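Local coordinates for protein VMB-1 (Vibrio alginolyticus, PDB 6JV4) that probably hydrolyses the beta-lactam ring of antibiotics with the help of two zinc ions, as a monomeric subclass B1 metallo-beta-lactamase, at residues 28-31 with 32-35; 121-125 with 126-130; 173-176 with 177-180; 189-192 with 193-197; 209-212 with 213-217. All coordinates share one frame; numbering follows the deposited sequence.

Contact 1: residues 28-31 with 32-35; sequences KRVE and PWGL
Val-30 O takes two backbone N-H groups from beyond the turn: Gly-34 N at 3.1 Å from Val-30 O, and Trp-33 N in a weak, strongly bent bond (125° at the hydrogen). With two residues facing one, this is a classic beta bulge in the hairpin between strands 21-30 and 36-45. On the same residue, Val-30 N gives a nearly straight bond (174°) to Gly-34 O, 3.0 Å away. The corner itself contains a cis peptide between Glu-31 and Pro-32, and Gly-34 adopts a positive phi. CG1 of Val-30 comes within 4.2 Å of CE3 of Trp-33, the two side chains lying askew, while CD2 of Leu-35 rests against CB of Arg-29. Along the outside, Arg-29 grips Glu-31 side-on, NE and NH2 both giving to the single oxygen OE2, with NE 3.0 Å from OE2; Glu-31 bends at chi2 (-60°) to bring its carboxylate there. Lys-28 NZ turns to Glu-85 and Trp-56 O. The side chain of Val-30 lies about 7 Å from that of the zinc ligand His-205, consistent with the mobile active-site loop of other B1 enzymes. Backbone bonds across the turn thus hold the bend, while the ion pair braces the strand end on its own side.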
loop_
_atom_site.group_PDB
_atom_site.type_symbol
_atom_site.label_atom_id
_atom_site.label_comp_id
_atom_site.label_asym_id
_atom_site.label_seq_id
_atom_site.Cartn_x
_atom_site.Cartn_y
_atom_site.Cartn_z
ATOM N N LYS A 28 11.783 -4.843 -7.910
ATOM C CA LYS A 28 11.830 -4.852 -9.392
ATOM C C LYS A 28 12.745 -3.730 -9.820
ATOM O O LYS A 28 12.860 -2.771 -9.086
ATOM C CB LYS A 28 10.462 -4.632 -10.044
ATOM C CG LYS A 28 9.585 -5.865 -10.189
ATOM C CD LYS A 28 8.417 -5.811 -11.193
ATOM C CE LYS A 28 7.760 -7.188 -11.230
ATOM N NZ LYS A 28 6.359 -7.205 -11.716
ATOM N N ARG A 29 13.369 -3.879 -10.991
ATOM C CA ARG A 29 14.095 -2.770 -11.632
ATOM C C ARG A 29 13.060 -1.963 -12.393
ATOM O O ARG A 29 12.322 -2.518 -13.228
ATOM C CB ARG A 29 15.206 -3.290 -12.548
ATOM C CG ARG A 29 15.947 -2.192 -13.295
ATOM C CD ARG A 29 17.180 -2.753 -13.968
ATOM N NE ARG A 29 17.651 -1.772 -14.925
ATOM C CZ ARG A 29 18.695 -1.935 -15.738
ATOM N NH1 ARG A 29 19.412 -3.052 -15.704
ATOM N NH2 ARG A 29 19.012 -0.967 -16.585
ATOM N N VAL A 30 13.030 -0.682 -12.113
ATOM C CA VAL A 30 12.149 0.320 -12.743
ATOM C C VAL A 30 13.044 1.459 -13.244
ATOM O O VAL A 30 13.509 2.221 -12.436
ATOM C CB VAL A 30 11.072 0.811 -11.758
ATOM C CG1 VAL A 30 10.111 1.771 -12.440
ATOM C CG2 VAL A 30 10.294 -0.346 -11.150
ATOM N N GLU A 31 13.155 1.639 -14.560
ATOM C CA GLU A 31 13.942 2.764 -15.118
ATOM C C GLU A 31 13.177 4.058 -14.876
ATOM O O GLU A 31 11.950 4.111 -15.003
ATOM C CB GLU A 31 14.164 2.521 -16.618
ATOM C CG GLU A 31 15.180 1.412 -16.891
ATOM C CD GLU A 31 16.512 1.791 -16.275
ATOM O OE1 GLU A 31 17.007 2.867 -16.629
ATOM O OE2 GLU A 31 17.002 1.078 -15.365
ATOM N N PRO A 32 13.875 5.168 -14.617
ATOM C CA PRO A 32 15.332 5.174 -14.474
ATOM C C PRO A 32 15.916 5.003 -13.068
ATOM O O PRO A 32 17.106 5.224 -12.914
ATOM C CB PRO A 32 15.629 6.625 -14.893
ATOM C CG PRO A 32 14.488 7.390 -14.245
ATOM C CD PRO A 32 13.290 6.520 -14.543
ATOM N N TRP A 33 15.125 4.600 -12.073
ATOM C CA TRP A 33 15.629 4.564 -10.672
ATOM C C TRP A 33 16.436 3.307 -10.377
ATOM O O TRP A 33 17.038 3.290 -9.320
ATOM C CB TRP A 33 14.497 4.662 -9.666
ATOM C CG TRP A 33 13.885 6.000 -9.837
ATOM C CD1 TRP A 33 14.378 7.222 -9.484
ATOM C CD2 TRP A 33 12.738 6.226 -10.631
ATOM N NE1 TRP A 33 13.547 8.200 -9.934
ATOM C CE2 TRP A 33 12.540 7.615 -10.654
ATOM C CE3 TRP A 33 11.866 5.358 -11.276
ATOM C CZ2 TRP A 33 11.491 8.186 -11.353
ATOM C CZ3 TRP A 33 10.820 5.923 -11.951
ATOM C CH2 TRP A 33 10.630 7.303 -11.960
ATOM N N GLY A 34 16.317 2.261 -11.184
ATOM C CA GLY A 34 17.014 0.992 -10.953
ATOM C C GLY A 34 16.225 0.045 -10.052
ATOM O O GLY A 34 15.013 0.106 -10.061
ATOM N N LEU A 35 16.920 -0.797 -9.294
ATOM C CA LEU A 35 16.254 -1.797 -8.418
ATOM C C LEU A 35 15.606 -1.060 -7.241
ATOM O O LEU A 35 16.285 -0.281 -6.526
ATOM C CB LEU A 35 17.280 -2.814 -7.928
ATOM C CG LEU A 35 17.748 -3.840 -8.947
ATOM C CD1 LEU A 35 18.951 -4.556 -8.370
ATOM C CD2 LEU A 35 16.660 -4.788 -9.317
#

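Contact 2: residues 121-125 with 126-130; sequences DEISS and NTFEF
The chain leaves strand 121-123, bends through Ser-124, Ser-125 and Asn-126, and enters strand 127-129, with Ile-123 and Phe-128 both directing their CB atoms into the angle of the bend. This connection passes between the two sheets of the metallo-beta-lactamase alpha-beta/beta-alpha sandwich: strand 121-123 is the outermost strand of the seven-stranded sheet, and strand 127-129 the outermost of the five-stranded one. Ile-123 lies over one face of the Phe-128 ring in a CH-pi contact, its CG1 3.9 Å from the ring centroid and 17° off the normal. The CG2 branch goes to the root of the ring, 3.6 Å from CB of Phe-128, and CD1 reaches CD2 of Phe-128 at 3.8 Å. All three outer carbons of the isoleucine therefore bear on the phenylalanine. The Phe-128 ring is brought against them because its CG stands anti to the backbone N (chi1 178°), with the ring turned so that one face meets the isoleucine. Around the pair, Tyr-102 of strand 100-104 touches Ile-123, and Val-137 of strand 135-138 touches Phe-128, so each partner is also packed against its own sheet. At the exposed side of the bend a single polar link closes the turn: the hydroxyl OG of Ser-125 donates to the carbonyl O of Thr-127 at 2.7 Å, from a direction tilted 29° out of the carbonyl plane.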
loop_
_atom_site.group_PDB
_atom_site.type_symbol
_atom_site.label_atom_id
_atom_site.label_comp_id
_atom_site.label_asym_id
_atom_site.label_seq_id
_atom_site.Cartn_x
_atom_site.Cartn_y
_atom_site.Cartn_z
ATOM N N ASP A 121 -14.953 -5.680 -4.988
ATOM C CA ASP A 121 -15.681 -4.872 -4.008
ATOM C C ASP A 121 -15.159 -3.431 -4.081
ATOM O O ASP A 121 -13.935 -3.266 -4.137
ATOM C CB ASP A 121 -15.505 -5.463 -2.612
ATOM C CG ASP A 121 -16.252 -6.792 -2.521
ATOM O OD1 ASP A 121 -15.768 -7.772 -3.053
ATOM O OD2 ASP A 121 -17.376 -6.758 -2.058
ATOM N N GLU A 122 -16.071 -2.464 -4.214
ATOM C CA GLU A 122 -15.655 -1.057 -4.434
ATOM C C GLU A 122 -15.844 -0.263 -3.155
ATOM O O GLU A 122 -16.951 -0.318 -2.524
ATOM C CB GLU A 122 -16.423 -0.441 -5.598
ATOM C CG GLU A 122 -15.916 0.930 -5.980
ATOM C CD GLU A 122 -16.307 1.308 -7.413
ATOM O OE1 GLU A 122 -15.572 0.985 -8.363
ATOM O OE2 GLU A 122 -17.384 1.900 -7.555
ATOM N N ILE A 123 -14.826 0.482 -2.768
ATOM C CA ILE A 123 -14.946 1.414 -1.631
ATOM C C ILE A 123 -15.505 2.721 -2.169
ATOM O O ILE A 123 -14.870 3.320 -3.059
ATOM C CB ILE A 123 -13.584 1.582 -0.961
ATOM C CG1 ILE A 123 -13.116 0.260 -0.388
ATOM C CG2 ILE A 123 -13.582 2.721 0.041
ATOM C CD1 ILE A 123 -11.635 0.275 0.027
ATOM N N SER A 124 -16.630 3.175 -1.621
ATOM C CA SER A 124 -17.338 4.337 -2.194
ATOM C C SER A 124 -17.397 5.472 -1.169
ATOM O O SER A 124 -18.314 6.312 -1.226
ATOM C CB SER A 124 -18.709 3.897 -2.692
ATOM O OG SER A 124 -19.403 3.289 -1.627
ATOM N N SER A 125 -16.446 5.549 -0.251
ATOM C CA SER A 125 -16.355 6.619 0.760
ATOM C C SER A 125 -14.896 6.959 1.033
ATOM O O SER A 125 -14.004 6.168 0.686
ATOM C CB SER A 125 -17.088 6.235 2.040
ATOM O OG SER A 125 -16.686 4.944 2.421
ATOM N N ASN A 126 -14.675 8.121 1.610
ATOM C CA ASN A 126 -13.301 8.582 1.933
ATOM C C ASN A 126 -12.705 7.805 3.103
ATOM O O ASN A 126 -11.479 7.775 3.184
ATOM C CB ASN A 126 -13.252 10.066 2.244
ATOM C CG ASN A 126 -13.606 10.886 1.032
ATOM O OD1 ASN A 126 -13.176 10.547 -0.081
ATOM N ND2 ASN A 126 -14.290 11.994 1.277
ATOM N N THR A 127 -13.534 7.254 3.998
ATOM C CA THR A 127 -13.069 6.411 5.114
ATOM C C THR A 127 -13.820 5.098 4.992
ATOM O O THR A 127 -14.978 5.099 4.518
ATOM C CB THR A 127 -13.283 7.082 6.473
ATOM O OG1 THR A 127 -14.689 7.301 6.633
ATOM C CG2 THR A 127 -12.539 8.378 6.589
ATOM N N PHE A 128 -13.176 3.998 5.299
ATOM C CA PHE A 128 -13.768 2.658 5.094
ATOM C C PHE A 128 -13.121 1.697 6.086
ATOM O O PHE A 128 -11.871 1.614 6.186
ATOM C CB PHE A 128 -13.603 2.188 3.642
ATOM C CG PHE A 128 -14.143 0.807 3.382
ATOM C CD1 PHE A 128 -15.502 0.627 3.166
ATOM C CD2 PHE A 128 -13.338 -0.315 3.336
ATOM C CE1 PHE A 128 -16.035 -0.638 2.934
ATOM C CE2 PHE A 128 -13.869 -1.575 3.057
ATOM C CZ PHE A 128 -15.227 -1.739 2.919
ATOM N N GLU A 129 -13.961 0.944 6.801
ATOM C CA GLU A 129 -13.476 -0.109 7.708
ATOM C C GLU A 129 -13.185 -1.354 6.897
ATOM O O GLU A 129 -14.113 -2.099 6.519
ATOM C CB GLU A 129 -14.484 -0.370 8.837
ATOM C CG GLU A 129 -14.434 0.663 9.925
ATOM C CD GLU A 129 -13.145 0.644 10.739
ATOM O OE1 GLU A 129 -12.981 -0.233 11.674
ATOM O OE2 GLU A 129 -12.308 1.503 10.443
ATOM N N PHE A 130 -11.931 -1.542 6.514
ATOM C CA PHE A 130 -11.524 -2.716 5.708
ATOM C C PHE A 130 -11.570 -3.999 6.570
ATOM O O PHE A 130 -11.976 -5.072 6.089
ATOM C CB PHE A 130 -10.153 -2.433 5.099
ATOM C CG PHE A 130 -9.516 -3.645 4.489
ATOM C CD1 PHE A 130 -10.155 -4.319 3.451
ATOM C CD2 PHE A 130 -8.225 -4.018 4.831
ATOM C CE1 PHE A 130 -9.562 -5.431 2.876
ATOM C CE2 PHE A 130 -7.632 -5.113 4.239
ATOM C CZ PHE A 130 -8.290 -5.815 3.250
#

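Contact 3: residues 173-176 with 177-180; sequences LGYT and GDAN
Residues 173-176 and 177-180 form a continuous loop that folds back in a type I beta turn from Thr-176 to Ala-179, closed by Ala-179 N donating to Thr-176 O at 3.0 Å. The loop joins strand 158-162 to helix 184-194 and runs beside the zinc site of this metallo-beta-lactamase. Tyr-175 lays its ring flat against the start of the turn: Gly-177 N stands 3.4 Å above the ring plane, over its centre, and Gly-177 CA lies 3.4 Å from Tyr-175 OH. The tyrosine reaches forward because its CG is anti to the backbone N (chi1 176°), which carries the ring along the chain. The ring thus lies directly on the backbone of Gly-177, which has no side chain. Asp-178 comes to the ring from its rim, with OD2 near the ring plane and 3.7 Å from Tyr-175 CE2; the carboxylate is turned almost perpendicular to the ring, 84° between planes. That same OD2 accepts a hydrogen bond from NE2 of His-84, a zinc ligand, a second-shell bond consistent with Asp-178 holding the imidazole in orientation. Inside the turn, CB of Ala-179 packs 3.9 Å from CB of Thr-176. Tyr-175 N is bonded to a citrate, probably from the crystallisation liquor, and the tyrosine side chain also touches Trp-33. A water spans the mouth of the loop, donating to Tyr-175 O at 2.9 Å and accepting from Asp-178 N at 3.1 Å.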
loop_
_atom_site.group_PDB
_atom_site.type_symbol
_atom_site.label_atom_id
_atom_site.label_comp_id
_atom_site.label_asym_id
_atom_site.label_seq_id
_atom_site.Cartn_x
_atom_site.Cartn_y
_atom_site.Cartn_z
ATOM N N LEU A 173 10.717 12.272 -5.567
ATOM C CA LEU A 173 9.369 11.664 -5.458
ATOM C C LEU A 173 9.284 10.360 -6.238
ATOM O O LEU A 173 8.270 9.709 -6.152
ATOM C CB LEU A 173 8.332 12.659 -5.957
ATOM C CG LEU A 173 8.143 13.909 -5.080
ATOM C CD1 LEU A 173 7.264 14.879 -5.797
ATOM C CD2 LEU A 173 7.595 13.539 -3.691
ATOM N N GLY A 174 10.332 9.948 -6.948
ATOM C CA GLY A 174 10.210 8.778 -7.816
ATOM C C GLY A 174 9.304 9.070 -8.990
ATOM O O GLY A 174 9.353 10.182 -9.539
ATOM N N TYR A 175 8.533 8.065 -9.403
ATOM C CA TYR A 175 7.774 8.180 -10.664
ATOM C C TYR A 175 6.626 9.172 -10.479
ATOM O O TYR A 175 5.716 8.930 -9.651
ATOM C CB TYR A 175 7.219 6.837 -11.108
ATOM C CG TYR A 175 6.368 6.958 -12.334
ATOM C CD1 TYR A 175 6.926 7.367 -13.525
ATOM C CD2 TYR A 175 5.006 6.729 -12.295
ATOM C CE1 TYR A 175 6.157 7.435 -14.668
ATOM C CE2 TYR A 175 4.216 6.810 -13.419
ATOM C CZ TYR A 175 4.796 7.144 -14.626
ATOM O OH TYR A 175 4.032 7.281 -15.745
ATOM N N THR A 176 6.624 10.245 -11.265
ATOM C CA THR A 176 5.601 11.305 -11.119
ATOM C C THR A 176 4.721 11.416 -12.340
ATOM O O THR A 176 3.901 12.356 -12.366
ATOM C CB THR A 176 6.223 12.663 -10.768
ATOM O OG1 THR A 176 7.131 13.003 -11.809
ATOM C CG2 THR A 176 6.914 12.650 -9.426
ATOM N N GLY A 177 4.776 10.433 -13.257
ATOM C CA GLY A 177 3.951 10.488 -14.479
ATOM C C GLY A 177 2.489 10.616 -14.183
ATOM O O GLY A 177 1.754 11.178 -15.001
ATOM N N ASP A 178 2.009 10.006 -13.085
ATOM C CA ASP A 178 0.586 9.993 -12.723
ATOM C C ASP A 178 0.358 10.795 -11.441
ATOM O O ASP A 178 -0.787 10.782 -10.925
ATOM C CB ASP A 178 0.093 8.551 -12.532
ATOM C CG ASP A 178 0.122 7.760 -13.837
ATOM O OD1 ASP A 178 -0.307 8.359 -14.845
ATOM O OD2 ASP A 178 0.515 6.590 -13.803
ATOM N N ALA A 179 1.356 11.563 -11.008
ATOM C CA ALA A 179 1.285 12.299 -9.719
ATOM C C ALA A 179 0.605 13.674 -9.854
ATOM O O ALA A 179 0.485 14.244 -10.983
ATOM C CB ALA A 179 2.677 12.441 -9.174
ATOM N N ASN A 180 0.118 14.188 -8.735
ATOM C CA ASN A 180 -0.417 15.546 -8.561
ATOM C C ASN A 180 0.520 16.224 -7.567
ATOM O O ASN A 180 0.239 16.157 -6.333
ATOM C CB ASN A 180 -1.856 15.548 -8.108
ATOM C CG ASN A 180 -2.456 16.918 -8.210
ATOM O OD1 ASN A 180 -1.759 17.916 -8.002
ATOM N ND2 ASN A 180 -3.760 16.945 -8.456
HETATM O O HOH W 1 2.918 8.718 -10.434
#

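Contact 4: residues 189-192 with 193-197; sequences QKVI and NRYPD
The ring of Tyr-195 meets Val-191 at its edge, where CG1 of the valine lies in the ring plane, 3.8 Å from Tyr-195 CD2; one face of the ring carries CG of Arg-194, 3.7 Å above the plane and offset toward the rim. The Arg-194 chain is extended, and the edge of its guanidinium is turned to Tyr-195 CZ. Farther out, Arg-194 makes a cation-pi contact with Phe-138, and the tyrosine ring meets Trp-152. On another side of the helix two amides are linked one turn apart: Gln-189 NE2 donates to Asn-193 OD1 at 3.0 Å, with the acceptor nearly in the glutamine amide plane but the donor 40° above the asparagine carbonyl plane. The two amide planes are inclined by 57°. A bend at chi2 (66°) swings the glutamine amide round to the asparagine, and its OE1 is taken by Gln-218. Along the backbone Asn-193 N, Arg-194 N and Tyr-195 N bond to the carbonyls four residues earlier, the last at 3.1 Å from Tyr-195 N to Val-191 O. Tyr-195 then departs from helical geometry, and a water donates to both Ile-192 O and Tyr-195 O, bridging the final turn. This is the C-terminal end of helix 184-194, the helix of the beta-alpha-beta crossover from strand 158-162 to strand 200-203.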
loop_
_atom_site.group_PDB
_atom_site.type_symbol
_atom_site.label_atom_id
_atom_site.label_comp_id
_atom_site.label_asym_id
_atom_site.label_seq_id
_atom_site.Cartn_x
_atom_site.Cartn_y
_atom_site.Cartn_z
ATOM N N GLN A 189 -0.758 16.746 4.571
ATOM C CA GLN A 189 -1.139 17.434 5.823
ATOM C C GLN A 189 -2.370 16.768 6.419
ATOM O O GLN A 189 -2.457 16.672 7.659
ATOM C CB GLN A 189 -1.342 18.928 5.636
ATOM C CG GLN A 189 -1.395 19.642 6.978
ATOM C CD GLN A 189 -0.076 19.582 7.702
ATOM O OE1 GLN A 189 0.987 19.781 7.106
ATOM N NE2 GLN A 189 -0.130 19.386 9.012
ATOM N N LYS A 190 -3.337 16.311 5.587
ATOM C CA LYS A 190 -4.526 15.603 6.127
ATOM C C LYS A 190 -4.090 14.357 6.882
ATOM O O LYS A 190 -4.626 14.069 7.970
ATOM C CB LYS A 190 -5.507 15.297 4.992
ATOM C CG LYS A 190 -6.084 16.564 4.383
ATOM C CD LYS A 190 -7.099 16.267 3.329
ATOM C CE LYS A 190 -7.601 17.538 2.692
ATOM N NZ LYS A 190 -8.139 17.198 1.356
ATOM N N VAL A 191 -3.126 13.613 6.329
ATOM C CA VAL A 191 -2.620 12.374 6.967
ATOM C C VAL A 191 -1.885 12.747 8.253
ATOM O O VAL A 191 -2.069 12.073 9.236
ATOM C CB VAL A 191 -1.766 11.570 5.980
ATOM C CG1 VAL A 191 -1.133 10.363 6.649
ATOM C CG2 VAL A 191 -2.617 11.159 4.803
ATOM N N ILE A 192 -1.008 13.727 8.182
ATOM C CA ILE A 192 -0.263 14.202 9.381
ATOM C C ILE A 192 -1.266 14.555 10.486
ATOM O O ILE A 192 -1.036 14.224 11.636
ATOM C CB ILE A 192 0.625 15.373 8.997
ATOM C CG1 ILE A 192 1.801 14.902 8.148
ATOM C CG2 ILE A 192 1.100 16.122 10.229
ATOM C CD1 ILE A 192 2.540 16.013 7.452
ATOM N N ASN A 193 -2.302 15.304 10.159
ATOM C CA ASN A 193 -3.269 15.786 11.181
ATOM C C ASN A 193 -4.066 14.612 11.740
ATOM O O ASN A 193 -4.460 14.605 12.935
ATOM C CB ASN A 193 -4.177 16.825 10.544
ATOM C CG ASN A 193 -3.496 18.147 10.278
ATOM O OD1 ASN A 193 -2.375 18.372 10.708
ATOM N ND2 ASN A 193 -4.149 18.992 9.537
ATOM N N ARG A 194 -4.362 13.636 10.910
ATOM C CA ARG A 194 -5.245 12.499 11.291
ATOM C C ARG A 194 -4.519 11.487 12.168
ATOM O O ARG A 194 -5.196 10.846 13.001
ATOM C CB ARG A 194 -5.835 11.863 10.032
ATOM C CG ARG A 194 -6.895 10.816 10.301
ATOM C CD ARG A 194 -7.528 10.378 8.986
ATOM N NE ARG A 194 -8.532 9.350 9.158
ATOM C CZ ARG A 194 -9.812 9.600 9.362
ATOM N NH1 ARG A 194 -10.230 10.854 9.462
ATOM N NH2 ARG A 194 -10.672 8.605 9.471
ATOM N N TYR A 195 -3.205 11.306 12.000
ATOM C CA TYR A 195 -2.442 10.230 12.661
ATOM C C TYR A 195 -1.222 10.806 13.370
ATOM O O TYR A 195 -0.095 10.333 13.174
ATOM C CB TYR A 195 -2.046 9.148 11.659
ATOM C CG TYR A 195 -3.184 8.626 10.831
ATOM C CD1 TYR A 195 -4.161 7.815 11.367
ATOM C CD2 TYR A 195 -3.249 8.923 9.487
ATOM C CE1 TYR A 195 -5.223 7.367 10.600
ATOM C CE2 TYR A 195 -4.273 8.446 8.706
ATOM C CZ TYR A 195 -5.260 7.659 9.255
ATOM O OH TYR A 195 -6.299 7.167 8.536
ATOM N N PRO A 196 -1.423 11.717 14.358
ATOM C CA PRO A 196 -0.298 12.200 15.168
ATOM C C PRO A 196 0.292 11.094 16.044
ATOM O O PRO A 196 1.413 11.255 16.513
ATOM C CB PRO A 196 -0.980 13.290 16.030
ATOM C CG PRO A 196 -2.362 12.815 16.187
ATOM C CD PRO A 196 -2.702 12.311 14.783
ATOM N N ASP A 197 -0.478 10.018 16.265
ATOM C CA ASP A 197 -0.133 8.867 17.117
ATOM C C ASP A 197 0.513 7.742 16.306
ATOM O O ASP A 197 0.722 6.672 16.860
ATOM C CB ASP A 197 -1.365 8.376 17.863
ATOM C CG ASP A 197 -2.613 8.074 17.046
ATOM O OD1 ASP A 197 -2.772 8.584 15.901
ATOM O OD2 ASP A 197 -3.457 7.366 17.587
HETATM O O HOH W 2 1.339 12.775 12.120
#

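Contact 5: residues 209-212 with 213-217; sequences GDVS and LLKHT
CD1 of Leu-213 folds back over the approach to its own helix, 3.7 Å from Gly-209 CA and 3.5 Å from Asp-210 O. Its CG lies anti to the carbonyl carbon, and chi2 of 57° sends the two methyls toward the glycine backbone. Asp-210 is the capping residue. With chi1 at 68° and chi2 near zero, its carboxylate turns back onto the first turn, and OD1 is gripped twice by Ser-212: the backbone N gives to it at 2.9 Å from above the carboxylate plane, while Ser-212 OG donates to it at 2.7 Å nearly along its C-O axis. The serine hydroxyl can join because chi1 of 72° holds it between the backbone N and the carbonyl carbon. The carboxylate sits near the positive end of the helix dipole, which would probably favour its ionised form. Leu-213 N adds a straight bond to Asp-210 O, and His-216 N one of 2.8 Å to Ser-212 O. Val-211 directs CG2 at CD1 of Leu-214, 3.9 Å away, with the side chains crossing at about a right angle. Lys-215, bent at chi2 and chi4, brings CD against Val-211 O. Leu-213 O receives both Thr-217 N and Thr-217 OG1, from opposite faces of its plane. Helix 212-226 thus starts beside strand 200-203, where Leu-213 meets Pro-203 and Leu-214 meets Val-201, while Leu-214 and Lys-215 pack on Ile-192 of helix 184-194.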
loop_
_atom_site.group_PDB
_atom_site.type_symbol
_atom_site.label_atom_id
_atom_site.label_comp_id
_atom_site.label_asym_id
_atom_site.label_seq_id
_atom_site.Cartn_x
_atom_site.Cartn_y
_atom_site.Cartn_z
ATOM N N GLY A 209 9.822 3.615 8.775
ATOM C CA GLY A 209 10.284 4.603 9.756
ATOM C C GLY A 209 9.148 5.120 10.603
ATOM O O GLY A 209 8.191 4.384 10.843
ATOM N N ASP A 210 9.364 6.292 11.154
ATOM C CA ASP A 210 8.416 6.895 12.105
ATOM C C ASP A 210 7.621 7.956 11.375
ATOM O O ASP A 210 7.679 8.049 10.144
ATOM C CB ASP A 210 9.177 7.408 13.322
ATOM C CG ASP A 210 10.080 8.585 13.061
ATOM O OD1 ASP A 210 10.111 9.099 11.953
ATOM O OD2 ASP A 210 10.800 8.973 14.032
ATOM N N VAL A 211 6.904 8.804 12.112
ATOM C CA VAL A 211 6.046 9.827 11.492
ATOM C C VAL A 211 6.843 10.846 10.651
ATOM O O VAL A 211 6.250 11.453 9.785
ATOM C CB VAL A 211 5.273 10.487 12.634
ATOM C CG1 VAL A 211 6.169 11.436 13.436
ATOM C CG2 VAL A 211 4.008 11.099 12.165
ATOM N N SER A 212 8.166 10.954 10.825
ATOM C CA SER A 212 8.993 11.894 10.039
ATOM C C SER A 212 8.898 11.565 8.549
ATOM O O SER A 212 9.089 12.475 7.738
ATOM C CB SER A 212 10.409 11.970 10.515
ATOM O OG SER A 212 11.138 10.827 10.198
ATOM N N LEU A 213 8.558 10.325 8.159
ATOM C CA LEU A 213 8.457 10.025 6.714
ATOM C C LEU A 213 7.369 10.898 6.101
ATOM O O LEU A 213 7.488 11.260 4.935
ATOM C CB LEU A 213 8.164 8.545 6.444
ATOM C CG LEU A 213 9.376 7.605 6.433
ATOM C CD1 LEU A 213 10.169 7.641 7.726
ATOM C CD2 LEU A 213 8.928 6.189 6.114
ATOM N N LEU A 214 6.303 11.177 6.820
ATOM C CA LEU A 214 5.214 12.005 6.285
ATOM C C LEU A 214 5.730 13.422 6.016
ATOM O O LEU A 214 5.406 14.014 5.001
ATOM C CB LEU A 214 4.061 12.046 7.280
ATOM C CG LEU A 214 3.443 10.723 7.709
ATOM C CD1 LEU A 214 2.309 11.019 8.658
ATOM C CD2 LEU A 214 3.014 9.870 6.529
ATOM N N LYS A 215 6.442 13.975 7.003
ATOM C CA LYS A 215 6.984 15.359 6.917
ATOM C C LYS A 215 8.023 15.424 5.796
ATOM O O LYS A 215 8.056 16.441 5.075
ATOM C CB LYS A 215 7.595 15.775 8.260
ATOM C CG LYS A 215 6.593 16.109 9.357
ATOM C CD LYS A 215 5.691 14.948 9.719
ATOM C CE LYS A 215 4.695 15.289 10.807
ATOM N NZ LYS A 215 5.350 15.417 12.130
ATOM N N HIS A 216 8.835 14.372 5.666
ATOM C CA HIS A 216 9.878 14.322 4.617
ATOM C C HIS A 216 9.202 14.360 3.248
ATOM O O HIS A 216 9.643 15.096 2.376
ATOM C CB HIS A 216 10.762 13.084 4.817
ATOM C CG HIS A 216 11.839 12.998 3.793
ATOM N ND1 HIS A 216 12.793 14.026 3.607
ATOM C CD2 HIS A 216 12.020 12.124 2.784
ATOM C CE1 HIS A 216 13.597 13.676 2.600
ATOM N NE2 HIS A 216 13.114 12.527 2.074
ATOM N N THR A 217 8.222 13.493 3.042
ATOM C CA THR A 217 7.494 13.402 1.762
ATOM C C THR A 217 6.822 14.743 1.435
ATOM O O THR A 217 6.903 15.210 0.269
ATOM C CB THR A 217 6.462 12.273 1.782
ATOM O OG1 THR A 217 7.224 11.081 1.965
ATOM C CG2 THR A 217 5.674 12.226 0.494
#

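How the contacts relate
Contacts 1 and 3 border the zinc site, the side chains of Val-30 and Tyr-175 lying about 8 and 6 Å from a zinc ion and each about 4 Å from a bound citrate. Trp-33 of contact 1 packs on contact 3, with its CH2 3.3 Å from Tyr-175 CA. Contacts 4 and 5 lie farther from the metals, the side chain of Leu-213 about 13 Å from a zinc ion, on two helices that meet directly; Ile-192 CG1 is 3.7 Å from Leu-214 CB. Contact 2 crosses between the sheets on the far side of the chain's centre from contact 1, 32 Å between centres, but it reaches contact 4 where Thr-127 CG2 lies 3.4 Å from Arg-194 NH2.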